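PDB 3PE7: oligogalacturonate lyase from Yersinia enterocolitica subsp. enterocolitica, which cleaves oligogalacturonates by beta-elimination in the cytoplasm, using a seven-bladed beta-propeller that carries a manganese ion. Local coordinates for residues D100-M105 / V117-A122; V125-W130 / I142-E147; K165-L170 / I183-Q188. All coordinates share one frame; numbering follows the deposited sequence.

Interaction 1. Residues D100-M105 / V117-A122; sequences DGRNLM and VYQVPA
Gln119 lies alongside Asn103, both side chains pointing the same way from the same face of the sheet, and the two amides meet. NE2 of Gln119 donates to OD1 of Asn103 at 2.7 Å with an almost straight N-H...O angle of 175°; OD1 lies in the plane of the Gln119 amide, and NE2 in turn lies in the plane of the Asn103 carbonyl, although the two amides are turned 32° apart. The glutamine CG, anti to the backbone N (chi1 179°), also passes 3.4 Å from Asn103 OD1. Two amides suit this fairly open face, since each can give and take a hydrogen bond. The strands 103-108 and 114-119 form an antiparallel hairpin, the last two strands of a four-stranded blade of the propeller, and Asn103 with Gln119 is a non-hydrogen-bonded pair. Next to it, Leu104 N donates to Tyr118 O at 2.8 Å. Val117 and Tyr118 then stand together opposite Leu104 in a classic beta bulge: Leu104 O takes a bond of 2.7 Å from Val117 N and a weak one from Tyr118 N. On the side of Leu104 and Tyr118, Leu104 CD1 packs on Val117 CB at 4.0 Å, an aliphatic pair lying side by side at the bulge, and Leu104 continues onto Phe96 and Val98. Beyond the strand end, Val120 N bonds to Arg102 O.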
loop_
_atom_site.group_PDB
_atom_site.type_symbol
_atom_site.label_atom_id
_atom_site.label_comp_id
_atom_site.label_asym_id
_atom_site.label_seq_id
_atom_site.Cartn_x
_atom_site.Cartn_y
_atom_site.Cartn_z
ATOM N N ASP A 100 -3.297 11.809 -13.947
ATOM C CA ASP A 100 -4.624 12.289 -14.333
ATOM C C ASP A 100 -5.712 11.235 -14.238
ATOM O O ASP A 100 -6.686 11.265 -14.996
ATOM C CB ASP A 100 -4.577 12.965 -15.716
ATOM C CG ASP A 100 -3.806 14.261 -15.689
ATOM O OD1 ASP A 100 -3.925 15.006 -14.695
ATOM O OD2 ASP A 100 -3.058 14.533 -16.649
ATOM N N GLY A 101 -5.545 10.304 -13.298
ATOM C CA GLY A 101 -6.511 9.249 -13.066
ATOM C C GLY A 101 -6.595 8.134 -14.097
ATOM O O GLY A 101 -7.130 7.080 -13.794
ATOM N N ARG A 102 -6.046 8.346 -15.289
ATOM C CA ARG A 102 -6.339 7.474 -16.445
ATOM C C ARG A 102 -5.099 6.918 -17.152
ATOM O O ARG A 102 -5.172 5.886 -17.824
ATOM C CB ARG A 102 -7.192 8.241 -17.481
ATOM C CG ARG A 102 -6.429 9.385 -18.155
ATOM C CD ARG A 102 -7.317 10.508 -18.676
ATOM N NE ARG A 102 -6.537 11.734 -18.891
ATOM C CZ ARG A 102 -6.988 12.849 -19.468
ATOM N NH1 ARG A 102 -8.239 12.937 -19.918
ATOM N NH2 ARG A 102 -6.169 13.884 -19.602
ATOM N N ASN A 103 -3.978 7.615 -17.028
ATOM C CA ASN A 103 -2.783 7.270 -17.796
ATOM C C ASN A 103 -1.762 6.536 -16.943
ATOM O O ASN A 103 -1.166 7.147 -16.047
ATOM C CB ASN A 103 -2.128 8.539 -18.349
ATOM C CG ASN A 103 -3.015 9.272 -19.343
ATOM O OD1 ASN A 103 -3.678 8.651 -20.165
ATOM N ND2 ASN A 103 -3.043 10.601 -19.255
ATOM N N LEU A 104 -1.589 5.240 -17.211
ATOM C CA LEU A 104 -0.552 4.473 -16.528
ATOM C C LEU A 104 0.779 4.791 -17.205
ATOM O O LEU A 104 0.966 4.498 -18.399
ATOM C CB LEU A 104 -0.879 2.970 -16.548
ATOM C CG LEU A 104 -0.051 2.026 -15.647
ATOM C CD1 LEU A 104 1.410 1.866 -16.109
ATOM C CD2 LEU A 104 -0.093 2.408 -14.168
ATOM N N MET A 105 1.692 5.396 -16.448
ATOM C CA MET A 105 2.945 5.922 -16.979
ATOM C C MET A 105 4.121 5.071 -16.527
ATOM O O MET A 105 4.088 4.502 -15.435
ATOM C CB MET A 105 3.204 7.344 -16.462
ATOM C CG MET A 105 2.057 8.332 -16.630
ATOM S SD MET A 105 1.667 8.608 -18.382
ATOM C CE MET A 105 3.212 9.278 -18.957
ATOM N N VAL A 117 1.872 3.815 -20.902
ATOM C CA VAL A 117 1.818 2.390 -21.185
ATOM C C VAL A 117 0.391 1.966 -21.518
ATOM O O VAL A 117 0.167 1.152 -22.423
ATOM C CB VAL A 117 2.377 1.555 -20.004
ATOM C CG1 VAL A 117 2.150 0.083 -20.246
ATOM C CG2 VAL A 117 3.870 1.845 -19.800
ATOM N N TYR A 118 -0.578 2.520 -20.790
ATOM C CA TYR A 118 -1.982 2.154 -20.973
ATOM C C TYR A 118 -2.844 3.325 -20.547
ATOM O O TYR A 118 -2.517 3.999 -19.562
ATOM C CB TYR A 118 -2.352 0.901 -20.148
ATOM C CG TYR A 118 -3.833 0.560 -20.103
ATOM C CD1 TYR A 118 -4.607 0.858 -18.975
ATOM C CD2 TYR A 118 -4.462 -0.081 -21.183
ATOM C CE1 TYR A 118 -5.960 0.542 -18.915
ATOM C CE2 TYR A 118 -5.833 -0.414 -21.133
ATOM C CZ TYR A 118 -6.579 -0.083 -19.994
ATOM O OH TYR A 118 -7.928 -0.404 -19.930
ATOM N N GLN A 119 -3.927 3.564 -21.291
ATOM C CA GLN A 119 -4.915 4.567 -20.911
ATOM C C GLN A 119 -6.271 3.914 -20.660
ATOM O O GLN A 119 -6.798 3.191 -21.519
ATOM C CB GLN A 119 -5.043 5.649 -21.987
ATOM C CG GLN A 119 -6.071 6.715 -21.651
ATOM C CD GLN A 119 -6.065 7.855 -22.635
ATOM O OE1 GLN A 119 -6.821 7.849 -23.600
ATOM N NE2 GLN A 119 -5.202 8.833 -22.409
ATOM N N VAL A 120 -6.846 4.171 -19.487
ATOM C CA VAL A 120 -8.187 3.700 -19.200
ATOM C C VAL A 120 -9.107 4.346 -20.246
ATOM O O VAL A 120 -9.061 5.567 -20.427
ATOM C CB VAL A 120 -8.635 4.079 -17.774
ATOM C CG1 VAL A 120 -10.064 3.600 -17.504
ATOM C CG2 VAL A 120 -7.647 3.486 -16.722
ATOM N N PRO A 121 -9.890 3.526 -20.966
ATOM C CA PRO A 121 -10.711 4.103 -22.051
ATOM C C PRO A 121 -11.856 4.987 -21.534
ATOM O O PRO A 121 -12.209 4.918 -20.356
ATOM C CB PRO A 121 -11.204 2.874 -22.841
ATOM C CG PRO A 121 -11.024 1.701 -21.942
ATOM C CD PRO A 121 -9.986 2.052 -20.897
ATOM N N ALA A 122 -12.406 5.810 -22.434
ATOM C CA ALA A 122 -13.390 6.867 -22.127
ATOM C C ALA A 122 -14.579 6.495 -21.252
ATOM O O ALA A 122 -14.996 7.292 -20.402
ATOM C CB ALA A 122 -13.925 7.478 -23.448
#

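Interaction 2. Residues V125-W130 / I142-E147; sequences VGYGTW and IEIRRE
Tyr127 and Ile144 lie side by side, pointing the same way: Ile144 CD1 sits 3.7 Å from Tyr127 CB and nearly as close to CG, where the ring begins. Ile144 CG1 is anti to the carbonyl carbon (chi1 -58°), and the chain then extends to bring CD1 to the tyrosine. Ile142 flanks the same ring at its edge, with CB near the ring plane, and its CG2 meets Tyr127 CB. Branched aliphatic chains suit this face because they fill the space beside a broad ring. Further along, Val125 CG2 lies over one face of the Arg146 guanidinium, toward its rim, the two side chains crossing at about a right angle; Arg146 NE bonds to Ala122 O.

The backbones fix these positions. Val125 and Ile144 exchange a pair of hydrogen bonds, Val125 N to Ile144 O and Ile144 N to Val125 O, both 2.8 Å. Tyr127 N donates to Ile142 O at 2.9 Å, approaching 35° out of the carbonyl plane. Where the chain turns a corner at Gly128, in a backbone conformation that glycine takes readily, two waters gather: both accept from Ile142 N and lie within hydrogen-bonding distance of Tyr127 O, and one also sits 2.9 Å from Thr129 O. Outside the pair, Trp189 meets Tyr127 edge-to-face; the Tyr127 side chain lies about 12 Å from the bound manganese.

On the face away from Tyr127, Glu143 OE2 lies in plane at the edge of the Trp130 ring, 3.7 Å from CH2, with carboxylate and ring planes 68° apart. Tyr118 OH hydrogen-bonds to OE2, and Arg169 makes a salt bridge to OE1. Both oxygens of this buried carboxylate are therefore engaged, and the arginine, with the positive rim of the indole, would probably favour its ionised form.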
loop_
_atom_site.group_PDB
_atom_site.type_symbol
_atom_site.label_atom_id
_atom_site.label_comp_id
_atom_site.label_asym_id
_atom_site.label_seq_id
_atom_site.Cartn_x
_atom_site.Cartn_y
_atom_site.Cartn_z
ATOM N N VAL A 125 -13.616 4.378 -15.611
ATOM C CA VAL A 125 -12.801 5.139 -14.665
ATOM C C VAL A 125 -11.930 4.147 -13.876
ATOM O O VAL A 125 -12.442 3.176 -13.308
ATOM C CB VAL A 125 -13.673 5.959 -13.677
ATOM C CG1 VAL A 125 -12.799 6.835 -12.781
ATOM C CG2 VAL A 125 -14.697 6.812 -14.422
ATOM N N GLY A 126 -10.624 4.407 -13.845
ATOM C CA GLY A 126 -9.717 3.600 -13.026
ATOM C C GLY A 126 -10.078 3.745 -11.552
ATOM O O GLY A 126 -10.349 4.849 -11.074
ATOM N N TYR A 127 -10.099 2.621 -10.843
ATOM C CA TYR A 127 -10.357 2.597 -9.410
ATOM C C TYR A 127 -9.225 1.902 -8.659
ATOM O O TYR A 127 -8.843 0.785 -8.987
ATOM C CB TYR A 127 -11.693 1.930 -9.070
ATOM C CG TYR A 127 -11.865 1.740 -7.578
ATOM C CD1 TYR A 127 -11.628 0.499 -6.974
ATOM C CD2 TYR A 127 -12.204 2.822 -6.755
ATOM C CE1 TYR A 127 -11.755 0.329 -5.585
ATOM C CE2 TYR A 127 -12.325 2.662 -5.372
ATOM C CZ TYR A 127 -12.105 1.413 -4.801
ATOM O OH TYR A 127 -12.210 1.257 -3.448
ATOM N N GLY A 128 -8.698 2.576 -7.647
ATOM C CA GLY A 128 -7.624 2.014 -6.816
ATOM C C GLY A 128 -6.273 1.916 -7.507
ATOM O O GLY A 128 -5.968 2.666 -8.451
ATOM N N THR A 129 -5.460 0.971 -7.035
ATOM C CA THR A 129 -4.046 0.901 -7.381
ATOM C C THR A 129 -3.782 -0.228 -8.389
ATOM O O THR A 129 -4.292 -1.319 -8.224
ATOM C CB THR A 129 -3.201 0.681 -6.103
ATOM O OG1 THR A 129 -3.473 1.751 -5.173
ATOM C CG2 THR A 129 -1.718 0.685 -6.419
ATOM N N TRP A 130 -2.999 0.064 -9.419
ATOM C CA TRP A 130 -2.556 -0.973 -10.369
ATOM C C TRP A 130 -1.356 -1.696 -9.764
ATOM O O TRP A 130 -0.427 -1.040 -9.256
ATOM C CB TRP A 130 -2.174 -0.334 -11.703
ATOM C CG TRP A 130 -3.345 0.251 -12.397
ATOM C CD1 TRP A 130 -3.894 1.481 -12.182
ATOM C CD2 TRP A 130 -4.148 -0.380 -13.404
ATOM N NE1 TRP A 130 -4.992 1.664 -13.006
ATOM C CE2 TRP A 130 -5.167 0.534 -13.765
ATOM C CE3 TRP A 130 -4.109 -1.632 -14.033
ATOM C CZ2 TRP A 130 -6.133 0.239 -14.744
ATOM C CZ3 TRP A 130 -5.077 -1.929 -15.003
ATOM C CH2 TRP A 130 -6.070 -0.994 -15.349
ATOM N N ILE A 142 -8.581 -2.255 -11.353
ATOM C CA ILE A 142 -10.033 -2.209 -11.503
ATOM C C ILE A 142 -10.439 -1.007 -12.344
ATOM O O ILE A 142 -9.902 0.070 -12.176
ATOM C CB ILE A 142 -10.749 -2.114 -10.129
ATOM C CG1 ILE A 142 -10.384 -3.301 -9.223
ATOM C CG2 ILE A 142 -12.279 -2.027 -10.287
ATOM C CD1 ILE A 142 -10.741 -4.669 -9.781
ATOM N N GLU A 143 -11.380 -1.218 -13.258
ATOM C CA GLU A 143 -12.049 -0.115 -13.951
ATOM C C GLU A 143 -13.541 -0.190 -13.680
ATOM O O GLU A 143 -14.129 -1.278 -13.651
ATOM C CB GLU A 143 -11.780 -0.178 -15.458
ATOM C CG GLU A 143 -10.308 0.073 -15.815
ATOM C CD GLU A 143 -10.006 -0.132 -17.280
ATOM O OE1 GLU A 143 -10.941 -0.451 -18.061
ATOM O OE2 GLU A 143 -8.826 0.054 -17.643
ATOM N N ILE A 144 -14.154 0.968 -13.456
ATOM C CA ILE A 144 -15.581 1.037 -13.132
ATOM C C ILE A 144 -16.274 1.805 -14.251
ATOM O O ILE A 144 -15.730 2.788 -14.751
ATOM C CB ILE A 144 -15.818 1.744 -11.770
ATOM C CG1 ILE A 144 -15.050 0.995 -10.658
ATOM C CG2 ILE A 144 -17.333 1.882 -11.473
ATOM C CD1 ILE A 144 -15.325 1.461 -9.202
ATOM N N ARG A 145 -17.444 1.337 -14.673
ATOM C CA ARG A 145 -18.138 2.006 -15.764
ATOM C C ARG A 145 -18.417 3.446 -15.344
ATOM O O ARG A 145 -18.854 3.685 -14.222
ATOM C CB ARG A 145 -19.436 1.273 -16.123
ATOM C CG ARG A 145 -19.974 1.693 -17.473
ATOM C CD ARG A 145 -21.300 1.020 -17.813
ATOM N NE ARG A 145 -21.182 -0.432 -17.952
ATOM C CZ ARG A 145 -20.622 -1.059 -18.989
ATOM N NH1 ARG A 145 -20.111 -0.379 -20.009
ATOM N NH2 ARG A 145 -20.584 -2.388 -19.013
ATOM N N ARG A 146 -18.143 4.393 -16.237
ATOM C CA ARG A 146 -18.297 5.822 -15.909
ATOM C C ARG A 146 -19.694 6.147 -15.369
ATOM O O ARG A 146 -19.836 6.918 -14.416
ATOM C CB ARG A 146 -17.994 6.710 -17.122
ATOM C CG ARG A 146 -18.137 8.211 -16.811
ATOM C CD ARG A 146 -17.782 9.083 -17.993
ATOM N NE ARG A 146 -16.380 8.933 -18.363
ATOM C CZ ARG A 146 -15.355 9.462 -17.702
ATOM N NH1 ARG A 146 -15.549 10.182 -16.604
ATOM N NH2 ARG A 146 -14.122 9.249 -18.140
ATOM N N GLU A 147 -20.718 5.577 -16.008
ATOM C CA GLU A 147 -22.116 5.738 -15.592
ATOM C C GLU A 147 -22.342 5.391 -14.133
ATOM O O GLU A 147 -23.227 5.962 -13.474
ATOM C CB GLU A 147 -23.013 4.817 -16.421
ATOM C CG GLU A 147 -23.970 5.482 -17.361
ATOM C CD GLU A 147 -25.140 4.553 -17.663
ATOM O OE1 GLU A 147 -26.315 5.008 -17.599
ATOM O OE2 GLU A 147 -24.875 3.353 -17.923
HETATM O O HOH W 1 -7.210 -1.380 -8.618
HETATM O O HOH W 2 -7.133 0.274 -11.273
#

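Interaction 3. Residues K165-L170 / I183-Q188; sequences KPCCRL and ILQENQ
Gln185 lies alongside Arg169, pointing the same way with its chain extended, and its atoms pass Arg169, Cys168 O and Cys167 SG in turn. CB lies 4.0 Å from Arg169 CB, its partner in a non-hydrogen-bonded pair. CG, anti to the backbone N (chi1 -180°), passes close to Cys168 O and comes near Cys167 SG, which also meets CD. At the tip the amide straddles two neighbours: NE2 lies 3.6 Å from Cys167 SG, while OE1 touches Arg169 CD at 3.5 Å. A water links the side chains, donating to Gln185 OE1 at 2.6 Å and accepting from Arg169 NH1 in the guanidinium plane. A long amide suits this exposed edge, where it can lie beside the sulfur and bind water; the arginine also has Glu143 as a salt-bridge partner and makes a cation-pi contact with Trp124.

On the other face Leu170 CD2 meets Ile183 CD1 at 3.9 Å and Leu170 CB meets Leu184 CB, with Phe205 of the next blade against both leucines; the polar Glu186 shares that face further along. Cys168 and Glu186 exchange two backbone bonds, Leu170 N donates to Leu184 O at 2.8 Å, and Ile183 N to Leu170 O. Ile183 and Leu184 share Leu170 as partner, a classic beta bulge. Asn187 centres an inverse gamma turn before strand 190-196. This is the outer antiparallel hairpin of a four-stranded beta-propeller blade.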
loop_
_atom_site.group_PDB
_atom_site.type_symbol
_atom_site.label_atom_id
_atom_site.label_comp_id
_atom_site.label_asym_id
_atom_site.label_seq_id
_atom_site.Cartn_x
_atom_site.Cartn_y
_atom_site.Cartn_z
ATOM N N LYS A 165 -24.213 -1.327 -6.524
ATOM C CA LYS A 165 -23.794 -2.458 -7.368
ATOM C C LYS A 165 -23.149 -2.004 -8.674
ATOM O O LYS A 165 -23.638 -2.327 -9.773
ATOM C CB LYS A 165 -24.971 -3.409 -7.653
ATOM C CG LYS A 165 -25.412 -4.220 -6.454
ATOM C CD LYS A 165 -26.504 -5.212 -6.833
ATOM C CE LYS A 165 -27.334 -5.593 -5.630
ATOM N NZ LYS A 165 -26.708 -6.660 -4.789
ATOM N N PRO A 166 -22.043 -1.249 -8.570
ATOM C CA PRO A 166 -21.397 -0.709 -9.762
ATOM C C PRO A 166 -20.812 -1.815 -10.629
ATOM O O PRO A 166 -20.373 -2.846 -10.103
ATOM C CB PRO A 166 -20.256 0.135 -9.194
ATOM C CG PRO A 166 -19.949 -0.508 -7.840
ATOM C CD PRO A 166 -21.299 -0.937 -7.331
ATOM N N CYS A 167 -20.817 -1.588 -11.938
ATOM C CA CYS A 167 -20.193 -2.492 -12.890
ATOM C C CYS A 167 -18.678 -2.290 -12.862
ATOM O O CYS A 167 -18.169 -1.237 -13.250
ATOM C CB CYS A 167 -20.728 -2.257 -14.292
ATOM S SG CYS A 167 -19.956 -3.333 -15.536
ATOM N N CYS A 168 -17.976 -3.307 -12.368
ATOM C CA CYS A 168 -16.533 -3.282 -12.247
ATOM C C CYS A 168 -15.930 -4.405 -13.061
ATOM O O CYS A 168 -16.459 -5.517 -13.075
ATOM C CB CYS A 168 -16.134 -3.500 -10.784
ATOM S SG CYS A 168 -16.743 -2.236 -9.658
ATOM N N ARG A 169 -14.820 -4.108 -13.706
ATOM C CA ARG A 169 -14.038 -5.129 -14.371
ATOM C C ARG A 169 -12.602 -5.161 -13.848
ATOM O O ARG A 169 -11.954 -4.132 -13.646
ATOM C CB ARG A 169 -14.105 -4.987 -15.903
ATOM C CG ARG A 169 -13.571 -3.693 -16.473
ATOM C CD ARG A 169 -13.938 -3.562 -17.959
ATOM N NE ARG A 169 -13.141 -2.518 -18.596
ATOM C CZ ARG A 169 -13.129 -2.240 -19.892
ATOM N NH1 ARG A 169 -13.910 -2.914 -20.744
ATOM N NH2 ARG A 169 -12.346 -1.266 -20.340
ATOM N N LEU A 170 -12.134 -6.382 -13.615
ATOM C CA LEU A 170 -10.770 -6.631 -13.178
ATOM C C LEU A 170 -9.964 -6.794 -14.459
ATOM O O LEU A 170 -10.184 -7.743 -15.223
ATOM C CB LEU A 170 -10.747 -7.918 -12.346
ATOM C CG LEU A 170 -9.537 -8.205 -11.453
ATOM C CD1 LEU A 170 -9.826 -9.485 -10.659
ATOM C CD2 LEU A 170 -8.274 -8.359 -12.249
ATOM N N ILE A 183 -10.429 -9.934 -17.006
ATOM C CA ILE A 183 -10.338 -11.195 -16.276
ATOM C C ILE A 183 -11.716 -11.535 -15.702
ATOM O O ILE A 183 -12.129 -12.698 -15.680
ATOM C CB ILE A 183 -9.253 -11.119 -15.139
ATOM C CG1 ILE A 183 -7.863 -10.846 -15.721
ATOM C CG2 ILE A 183 -9.221 -12.395 -14.310
ATOM C CD1 ILE A 183 -6.708 -10.943 -14.671
ATOM N N LEU A 184 -12.428 -10.501 -15.248
ATOM C CA LEU A 184 -13.702 -10.651 -14.557
ATOM C C LEU A 184 -14.495 -9.356 -14.660
ATOM O O LEU A 184 -13.926 -8.264 -14.581
ATOM C CB LEU A 184 -13.475 -10.986 -13.075
ATOM C CG LEU A 184 -14.670 -11.085 -12.129
ATOM C CD1 LEU A 184 -15.580 -12.286 -12.423
ATOM C CD2 LEU A 184 -14.183 -11.117 -10.663
ATOM N N GLN A 185 -15.807 -9.480 -14.843
ATOM C CA GLN A 185 -16.689 -8.309 -14.845
ATOM C C GLN A 185 -17.992 -8.674 -14.157
ATOM O O GLN A 185 -18.634 -9.670 -14.519
ATOM C CB GLN A 185 -16.928 -7.780 -16.266
ATOM C CG GLN A 185 -17.843 -6.545 -16.319
ATOM C CD GLN A 185 -17.864 -5.900 -17.687
ATOM O OE1 GLN A 185 -16.810 -5.620 -18.271
ATOM N NE2 GLN A 185 -19.069 -5.641 -18.202
ATOM N N GLU A 186 -18.344 -7.893 -13.128
ATOM C CA GLU A 186 -19.530 -8.127 -12.300
ATOM C C GLU A 186 -20.167 -6.812 -11.889
ATOM O O GLU A 186 -19.488 -5.782 -11.846
ATOM C CB GLU A 186 -19.172 -8.905 -11.022
ATOM C CG GLU A 186 -18.671 -10.327 -11.269
ATOM C CD GLU A 186 -18.331 -11.080 -9.986
ATOM O OE1 GLU A 186 -17.909 -10.439 -8.987
ATOM O OE2 GLU A 186 -18.473 -12.327 -9.989
ATOM N N ASN A 187 -21.465 -6.860 -11.575
ATOM C CA ASN A 187 -22.165 -5.706 -11.013
ATOM C C ASN A 187 -22.100 -5.720 -9.487
ATOM O O ASN A 187 -23.113 -5.771 -8.779
ATOM C CB ASN A 187 -23.605 -5.639 -11.529
ATOM C CG ASN A 187 -23.675 -5.335 -13.015
ATOM O OD1 ASN A 187 -22.704 -4.885 -13.632
ATOM N ND2 ASN A 187 -24.835 -5.591 -13.605
ATOM N N GLN A 188 -20.874 -5.722 -8.977
ATOM C CA GLN A 188 -20.628 -5.498 -7.549
ATOM C C GLN A 188 -19.254 -4.850 -7.406
ATOM O O GLN A 188 -18.400 -4.973 -8.279
ATOM C CB GLN A 188 -20.757 -6.782 -6.706
ATOM C CG GLN A 188 -19.623 -7.817 -6.822
ATOM C CD GLN A 188 -19.972 -9.131 -6.126
ATOM O OE1 GLN A 188 -20.454 -9.143 -4.986
ATOM N NE2 GLN A 188 -19.754 -10.248 -6.823
HETATM O O HOH W 3 -16.058 -4.765 -20.601
#

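How the interactions relate
Interactions 2 and 3 belong to one blade, sharing the sheet in which strands 138-145 and 168-174 are neighbours, whereas interaction 1 closes the blade before it. All three are antiparallel hairpin contacts, partly buried. Interaction 2 lies nearest the chain's centre, and its polar group is a buried carboxylate; interactions 1 and 3 place amides on more open faces and each carry a classic beta bulge. Glu143 is shared by all three. The two blades meet through the Tyr118 hydroxyl on Glu143, the Ala122 carbonyl on Arg146 and the packing of Pro121 on Arg169, while the salt bridge ties interactions 2 and 3 together within their own blade.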